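Local structure of putative acyl-CoA thioester hydrolase (Yersinia pestis KIM10+, 5DM5) at the interface of chains A and B. The protein hydrolyses thioesters, probably of acyl-CoA, as a hexameric thioesterase of the hot-dog fold. Numbering follows the deposited sequence. Chains: chain A/B, Putative acyl-CoA thioester hydrolase.

The interface of chains A and B. Residues chain A 40-42, 45; chain B 45-46, 49-50.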
loop_
_atom_site.group_PDB
_atom_site.type_symbol
_atom_site.label_atom_id
_atom_site.label_comp_id
_atom_site.label_asym_id
_atom_site.label_seq_id
_atom_site.Cartn_x
_atom_site.Cartn_y
_atom_site.Cartn_z
ATOM N N PHE A 40 7.497 -7.362 -10.850
ATOM C CA PHE A 40 7.762 -8.546 -10.080
ATOM C C PHE A 40 6.844 -9.642 -10.548
ATOM O O PHE A 40 5.662 -9.398 -10.782
ATOM C CB PHE A 40 7.618 -8.237 -8.592
ATOM C CG PHE A 40 7.848 -9.398 -7.735
ATOM C CD1 PHE A 40 9.015 -10.118 -7.875
ATOM C CD2 PHE A 40 6.954 -9.747 -6.742
ATOM C CE1 PHE A 40 9.275 -11.211 -7.067
ATOM C CE2 PHE A 40 7.202 -10.838 -5.925
ATOM C CZ PHE A 40 8.365 -11.573 -6.101
ATOM N N GLY A 41 7.394 -10.838 -10.725
ATOM C CA GLY A 41 6.651 -11.906 -11.345
ATOM C C GLY A 41 5.689 -12.435 -10.320
ATOM O O GLY A 41 4.562 -12.722 -10.655
ATOM N N GLY A 42 6.143 -12.566 -9.080
ATOM C CA GLY A 42 5.276 -12.842 -7.946
ATOM C C GLY A 42 3.941 -12.184 -8.104
ATOM O O GLY A 42 2.914 -12.818 -8.125
ATOM N N MET A 45 1.812 -13.402 -10.735
ATOM C CA MET A 45 1.164 -14.614 -10.272
ATOM C C MET A 45 -0.019 -14.262 -9.366
ATOM O O MET A 45 -1.039 -14.914 -9.452
ATOM C CB MET A 45 2.161 -15.546 -9.552
ATOM C CG MET A 45 3.458 -15.898 -10.347
ATOM S SD MET A 45 4.624 -17.149 -9.664
ATOM C CE MET A 45 5.088 -16.483 -8.082
ATOM N N MET B 45 2.250 -16.670 -3.179
ATOM C CA MET B 45 3.135 -16.764 -4.350
ATOM C C MET B 45 4.050 -15.545 -4.533
ATOM O O MET B 45 5.173 -15.695 -4.999
ATOM C CB MET B 45 2.334 -16.994 -5.634
ATOM C CG MET B 45 1.409 -18.208 -5.605
ATOM S SD MET B 45 0.555 -18.566 -7.169
ATOM C CE MET B 45 -0.391 -17.080 -7.434
ATOM N N SER B 46 3.579 -14.350 -4.168
ATOM C CA SER B 46 4.405 -13.139 -4.244
ATOM C C SER B 46 5.616 -13.340 -3.358
ATOM O O SER B 46 6.746 -13.061 -3.749
ATOM C CB SER B 46 3.642 -11.900 -3.761
ATOM O OG SER B 46 2.438 -11.703 -4.474
ATOM N N ASP B 49 8.074 -16.076 -4.823
ATOM C CA ASP B 49 8.924 -15.529 -5.878
ATOM C C ASP B 49 9.979 -14.621 -5.263
ATOM O O ASP B 49 11.123 -14.619 -5.683
ATOM C CB ASP B 49 8.102 -14.789 -6.923
ATOM C CG ASP B 49 8.923 -14.352 -8.112
ATOM O OD1 ASP B 49 8.363 -13.739 -9.032
ATOM O OD2 ASP B 49 10.144 -14.533 -8.111
ATOM N N ILE B 50 9.588 -13.832 -4.269
ATOM C CA ILE B 50 10.555 -12.973 -3.592
ATOM C C ILE B 50 11.639 -13.763 -2.902
ATOM O O ILE B 50 12.830 -13.576 -3.144
ATOM C CB ILE B 50 9.912 -12.126 -2.510
ATOM C CG1 ILE B 50 8.977 -11.092 -3.097
ATOM C CG2 ILE B 50 10.982 -11.387 -1.764
ATOM C CD1 ILE B 50 8.280 -10.259 -2.070
#
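The ring of A:Phe40 points its far edge at the helix of chain B, where the carbonyl carbons of B:Ser46 and B:Asp49 and the backbone N of B:Ile50 lie at that edge, in the ring plane. Over the centre of one face sits the backbone N of A:Gly42, 3.6 Å above the plane, so the chain folds back across its own phenyl group. CG of A:Phe40 is anti to the backbone N (chi1 179°), which sends the ring out towards chain B. There the side chain of B:Ile50 crosses it at about a right angle, with CG1 beside CE2.

From the opposite direction comes B:Asp49, its carboxylate turned 27° from the ring plane and its CG 3.3 Å from A:Phe40 CE1. OD1 accepts a hydrogen bond from the backbone N of A:Gly42 (2.5 Å). The donor arrives on the anti side of OD1, 16° out of the carboxylate plane, and the bond is clearly bent, 127° at the hydrogen. The carboxylate thus meets the start of helix 41-60. B:Asp49 is probably the catalytic acid, held by this NH of chain A, so both chains probably build the active site.

Beside this, CA of A:Gly42 lies 3.8 Å from CA of B:Ser46, bringing the two backbones close together. A:Met45 bends at chi3 (-59°) to lay its CE 3.6 Å from B:Asp49 CB, while CE of B:Met45 packs 3.7 Å from CB of A:Met45. The methionines thus pair about the two-fold axis.

Loop residue A:Phe40 and the first turns of helix 41-60 meet helix 43-60 of chain B, the long central helices of the hot-dog fold, each wrapped by its sheet, within a two-fold interface of the hexamer.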